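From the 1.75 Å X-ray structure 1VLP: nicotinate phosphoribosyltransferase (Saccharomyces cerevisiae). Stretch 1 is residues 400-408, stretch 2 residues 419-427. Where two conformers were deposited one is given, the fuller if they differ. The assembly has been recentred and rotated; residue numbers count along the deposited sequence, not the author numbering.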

ATOM      1  N   ALA A 400      -8.309  -2.854  16.446  1.00  2.00           N
ATOM      2  CA  ALA A 400      -8.111  -1.891  15.362  1.00  2.95           C
ATOM      3  C   ALA A 400      -9.190  -2.189  14.318  1.00  2.71           C
ATOM      4  O   ALA A 400      -9.406  -3.356  13.980  1.00  4.86           O
ATOM      5  CB  ALA A 400      -6.745  -2.026  14.752  1.00  8.66           C
ATOM      6  N   ILE A 401      -9.861  -1.152  13.813  1.00  3.01           N
ATOM      7  CA  ILE A 401     -10.976  -1.354  12.856  1.00  5.94           C
ATOM      8  C   ILE A 401     -10.956  -0.344  11.739  1.00  7.28           C
ATOM      9  O   ILE A 401     -10.343   0.707  11.862  1.00  3.25           O
ATOM     10  CB  ILE A 401     -12.366  -1.251  13.534  1.00  5.73           C
ATOM     11  CG1 ILE A 401     -12.613   0.169  14.131  1.00  6.55           C
ATOM     12  CG2 ILE A 401     -12.506  -2.320  14.593  1.00  3.50           C
ATOM     13  CD1 ILE A 401     -14.009   0.601  14.169  1.00  6.63           C
ATOM     14  N   LYS A 402     -11.663  -0.690  10.656  1.00  7.41           N
ATOM     15  CA  LYS A 402     -11.850   0.180   9.522  1.00  7.74           C
ATOM     16  C   LYS A 402     -13.314   0.122   9.101  1.00  8.90           C
ATOM     17  O   LYS A 402     -13.907  -0.980   8.969  1.00 10.94           O
ATOM     18  CB  LYS A 402     -10.970  -0.233   8.349  1.00  8.72           C
ATOM     19  CG  LYS A 402     -11.140   0.698   7.180  1.00 11.19           C
ATOM     20  CD  LYS A 402     -10.034   0.569   6.176  1.00 17.26           C
ATOM     21  CE  LYS A 402     -10.055  -0.744   5.524  1.00 19.11           C
ATOM     22  NZ  LYS A 402      -9.420  -0.601   4.185  1.00 20.41           N
ATOM     23  N   ILE A 403     -13.899   1.289   8.868  1.00  7.33           N
ATOM     24  CA  ILE A 403     -15.292   1.361   8.473  1.00  8.01           C
ATOM     25  C   ILE A 403     -15.351   1.349   6.948  1.00  9.73           C
ATOM     26  O   ILE A 403     -16.094   0.552   6.364  1.00 11.05           O
ATOM     27  CB  ILE A 403     -16.017   2.583   9.085  1.00  9.52           C
ATOM     28  CG1 ILE A 403     -16.160   2.387  10.600  1.00 12.35           C
ATOM     29  CG2 ILE A 403     -17.390   2.769   8.440  1.00 14.69           C
ATOM     30  CD1 ILE A 403     -16.538   3.598  11.328  1.00 19.64           C
ATOM     31  N   SER A 404     -14.529   2.194   6.312  1.00  5.16           N
ATOM     32  CA  SER A 404     -14.505   2.407   4.849  1.00  4.60           C
ATOM     33  C   SER A 404     -15.765   3.154   4.420  1.00  6.44           C
ATOM     34  O   SER A 404     -16.608   3.462   5.230  1.00  5.34           O
ATOM     35  CB  SER A 404     -14.360   1.118   4.017  1.00  9.68           C
ATOM     36  OG  SER A 404     -15.614   0.584   3.661  1.00  9.30           O
ATOM     37  N   ASP A 405     -15.836   3.483   3.126  1.00  6.80           N
ATOM     38  CA  ASP A 405     -17.008   4.140   2.518  1.00  9.86           C
ATOM     39  C   ASP A 405     -17.987   3.120   1.893  1.00 15.76           C
ATOM     40  O   ASP A 405     -19.077   3.494   1.466  1.00 18.26           O
ATOM     41  CB  ASP A 405     -16.541   5.149   1.456  1.00 10.60           C
ATOM     42  CG  ASP A 405     -16.169   6.526   2.046  1.00  9.32           C
ATOM     43  OD1 ASP A 405     -16.511   6.807   3.197  1.00  8.07           O
ATOM     44  OD2 ASP A 405     -15.569   7.329   1.299  1.00 13.81           O
ATOM     45  N   ASN A 406     -17.608   1.848   1.874  1.00 19.69           N
ATOM     46  CA  ASN A 406     -18.527   0.746   1.519  1.00 23.61           C
ATOM     47  C   ASN A 406     -19.105   0.345   2.865  1.00 24.90           C
ATOM     48  O   ASN A 406     -18.550  -0.512   3.547  1.00 22.71           O
ATOM     49  CB  ASN A 406     -17.722  -0.373   0.857  1.00 25.30           C
ATOM     50  CG  ASN A 406     -18.577  -1.346   0.061  1.00 32.97           C
ATOM     51  OD1 ASN A 406     -19.714  -1.642   0.415  1.00 31.45           O
ATOM     52  ND2 ASN A 406     -18.011  -1.855  -1.031  1.00 45.96           N
ATOM     53  N   LEU A 407     -20.168   1.043   3.269  1.00 28.35           N
ATOM     54  CA  LEU A 407     -20.598   1.188   4.689  1.00 29.28           C
ATOM     55  C   LEU A 407     -20.911  -0.072   5.519  1.00 31.00           C
ATOM     56  O   LEU A 407     -20.698  -0.077   6.750  1.00 31.76           O
ATOM     57  N   GLY A 408     -21.444  -1.104   4.851  1.00 29.47           N
ATOM     58  CA  GLY A 408     -21.649  -2.417   5.459  1.00 27.47           C
ATOM     59  C   GLY A 408     -20.560  -3.422   5.114  1.00 27.51           C
ATOM     60  O   GLY A 408     -20.734  -4.636   5.307  1.00 25.73           O
TER
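Stretch 2, residues 419-427: RVKEELGYT

Stretch 2 enters as the last turn of a helix that begins earlier in the chain and stays helical through Glu423; it then unwinds through Gly425 into a loop. Stretch 1, with no regular helix or strand, is extended through Lys402, then bends irregularly from Ile403 on. The register is loose: the CA atoms of Ile403 and Lys421 lie 8.0 Å apart and those of Leu407 and Tyr426 9.4 Å, and the two chains advance in roughly the same sense. The contact is small, burying 250 Å² in all.

Its shape is set by Ile401 and Ile403, whose CA-to-CB bonds both point toward the helix, while Lys402 between them is out of reach. Such alternation is what an extended backbone gives. Val420 answers with its two methyls: CG2 meets Ile401 CD1 at 3.6 Å, and CG1 meets Ile403 CD1 at 3.7 Å. A short, branched valine suits this place: its branched end lies between the tips of the two isoleucines, CG2 closest to Ile401 and CG1 reaching both.

Ile403 is the principal bump. With chi1 near m and chi2 near t, its side chain is extended, and CD1 reaches into a hollow lined by four residues of stretch 2. Besides Val420, the walls are the aliphatic part of Lys421, whose CG lies 4.2 Å from Ile403 CD1; Leu424, whose CD1 is 4.5 Å from the same methyl; and the ring of Tyr426, whose CE2 is 4.4 Å from it and which meets it obliquely. A slim, unbranched tip fits such a pocket, and all of its neighbours there are carbon.

The hollow lies at the end of the helix. Gly425 leaves helical conformation with positive phi, a value that favours glycine, and a Schellman motif closes the last turn: Tyr426 N bonds to Lys421 O at 2.8 Å and Gly425 N to Glu422 O at 3.0 Å. Just beyond this turn, Tyr426 also points its CA-to-CB bond toward stretch 1, joining Val420 and Leu424 around the isoleucine.

Lys421 serves the contact in two ways. Its CA-to-CB bond points sideways, but the long chain, with chi2 to chi4 all t, slants in toward stretch 1, passing Ile403 and ending near Leu407. There Lys421 NZ makes a weak hydrogen bond of 3.5 Å to Leu407 O. In the model this end of the contact is made by the Leu407 carbonyl; the side chain beyond CA is not modelled, and nothing can be said of its packing.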

ATOM      1  N   ARG A 419     -19.993   0.084  17.898  0.50  2.25           N
ATOM      2  CA  ARG A 419     -19.795   1.136  18.894  0.50  5.23           C
ATOM      3  C   ARG A 419     -19.286   2.429  18.231  0.50  2.13           C
ATOM      4  O   ARG A 419     -19.724   3.517  18.573  0.50  2.00           O
ATOM      5  CB  ARG A 419     -18.685   0.771  19.887  0.50  7.09           C
ATOM      6  CG  ARG A 419     -18.951  -0.255  20.983  0.50  3.06           C
ATOM      7  CD  ARG A 419     -17.846  -0.243  22.088  0.50 10.22           C
ATOM      8  NE  ARG A 419     -16.441  -0.061  21.630  0.50 15.68           N
ATOM      9  CZ  ARG A 419     -15.794   1.107  21.545  0.50 14.81           C
ATOM     10  NH1 ARG A 419     -16.406   2.239  21.842  0.50 14.73           N
ATOM     11  NH2 ARG A 419     -14.527   1.154  21.150  0.50 12.53           N
ATOM     12  N   VAL A 420     -18.331   2.284  17.311  1.00  7.09           N
ATOM     13  CA  VAL A 420     -17.700   3.415  16.606  1.00  7.13           C
ATOM     14  C   VAL A 420     -18.692   4.091  15.657  1.00  8.89           C
ATOM     15  O   VAL A 420     -18.802   5.318  15.648  1.00 11.68           O
ATOM     16  CB  VAL A 420     -16.386   3.007  15.841  1.00  2.58           C
ATOM     17  CG1 VAL A 420     -15.866   4.137  14.946  1.00  5.06           C
ATOM     18  CG2 VAL A 420     -15.300   2.622  16.803  1.00  7.21           C
ATOM     19  N   LYS A 421     -19.444   3.311  14.888  1.00  9.72           N
ATOM     20  CA  LYS A 421     -20.479   3.891  14.019  1.00 12.76           C
ATOM     21  C   LYS A 421     -21.469   4.762  14.803  1.00 14.54           C
ATOM     22  O   LYS A 421     -21.914   5.823  14.321  1.00 14.38           O
ATOM     23  CB  LYS A 421     -21.222   2.805  13.271  1.00 14.08           C
ATOM     24  CG  LYS A 421     -20.475   2.248  12.110  1.00 11.65           C
ATOM     25  CD  LYS A 421     -21.152   0.977  11.663  1.00 11.29           C
ATOM     26  CE  LYS A 421     -20.717   0.499  10.341  1.00  7.77           C
ATOM     27  NZ  LYS A 421     -21.456  -0.783  10.069  1.00  8.39           N
ATOM     28  N   GLU A 422     -21.760   4.338  16.032  1.00 13.26           N
ATOM     29  CA  GLU A 422     -22.639   5.081  16.932  1.00 14.96           C
ATOM     30  C   GLU A 422     -21.968   6.366  17.396  1.00 12.82           C
ATOM     31  O   GLU A 422     -22.549   7.445  17.233  1.00 10.88           O
ATOM     32  CB  GLU A 422     -23.021   4.202  18.121  1.00 13.90           C
ATOM     33  CG  GLU A 422     -23.909   3.024  17.713  1.00 21.21           C
ATOM     34  CD  GLU A 422     -24.193   2.006  18.833  1.00 25.78           C
ATOM     35  OE1 GLU A 422     -23.652   2.146  19.969  1.00 31.73           O
ATOM     36  OE2 GLU A 422     -24.964   1.047  18.550  1.00 37.17           O
ATOM     37  N   GLU A 423     -20.729   6.249  17.903  1.00  9.29           N
ATOM     38  CA  GLU A 423     -19.943   7.401  18.390  1.00  9.68           C
ATOM     39  C   GLU A 423     -19.731   8.459  17.308  1.00 11.79           C
ATOM     40  O   GLU A 423     -19.750   9.660  17.608  1.00 14.38           O
ATOM     41  CB  GLU A 423     -18.621   6.958  19.009  1.00  8.41           C
ATOM     42  CG  GLU A 423     -18.755   6.164  20.327  1.00 18.18           C
ATOM     43  CD  GLU A 423     -17.482   5.434  20.749  1.00 17.95           C
ATOM     44  OE1 GLU A 423     -16.392   5.691  20.155  1.00 23.86           O
ATOM     45  OE2 GLU A 423     -17.571   4.590  21.683  1.00 16.83           O
ATOM     46  N   LEU A 424     -19.583   8.028  16.060  1.00 10.01           N
ATOM     47  CA  LEU A 424     -19.370   8.944  14.920  1.00 10.35           C
ATOM     48  C   LEU A 424     -20.661   9.389  14.241  1.00 13.07           C
ATOM     49  O   LEU A 424     -20.631  10.117  13.238  1.00 11.46           O
ATOM     50  CB  LEU A 424     -18.429   8.299  13.881  1.00  5.84           C
ATOM     51  CG  LEU A 424     -17.067   7.985  14.509  1.00  8.06           C
ATOM     52  CD1 LEU A 424     -16.086   7.515  13.479  1.00  9.74           C
ATOM     53  CD2 LEU A 424     -16.521   9.174  15.338  1.00  8.90           C
ATOM     54  N   GLY A 425     -21.789   8.985  14.814  1.00 13.22           N
ATOM     55  CA  GLY A 425     -23.082   9.414  14.298  1.00 15.39           C
ATOM     56  C   GLY A 425     -23.586   8.792  13.017  1.00 17.30           C
ATOM     57  O   GLY A 425     -24.544   9.290  12.430  1.00 16.88           O
ATOM     58  N   TYR A 426     -23.002   7.694  12.556  1.00 18.94           N
ATOM     59  CA  TYR A 426     -23.606   7.000  11.396  1.00 19.04           C
ATOM     60  C   TYR A 426     -24.867   6.233  11.794  1.00 22.32           C
ATOM     61  O   TYR A 426     -25.727   5.951  10.957  1.00 24.21           O
ATOM     62  CB  TYR A 426     -22.638   6.031  10.749  1.00 18.58           C
ATOM     63  CG  TYR A 426     -21.424   6.697  10.230  1.00 15.63           C
ATOM     64  CD1 TYR A 426     -21.521   7.629   9.213  1.00 13.24           C
ATOM     65  CD2 TYR A 426     -20.170   6.411  10.755  1.00 16.95           C
ATOM     66  CE1 TYR A 426     -20.382   8.277   8.717  1.00 19.57           C
ATOM     67  CE2 TYR A 426     -19.020   7.065  10.281  1.00 14.22           C
ATOM     68  CZ  TYR A 426     -19.134   7.991   9.249  1.00 11.41           C
ATOM     69  OH  TYR A 426     -18.023   8.626   8.743  1.00  7.00           O
ATOM     70  N   THR A 427     -24.964   5.909  13.082  1.00 23.69           N
ATOM     71  CA  THR A 427     -25.959   4.973  13.584  1.00 27.85           C
ATOM     72  C   THR A 427     -26.356   5.392  14.990  1.00 28.52           C
ATOM     73  O   THR A 427     -26.013   6.495  15.425  1.00 30.16           O
ATOM     74  CB  THR A 427     -25.371   3.537  13.613  1.00 26.79           C
ATOM     75  OG1 THR A 427     -24.929   3.183  12.297  1.00 31.29           O
ATOM     76  CG2 THR A 427     -26.410   2.543  14.082  1.00 34.34           C
TER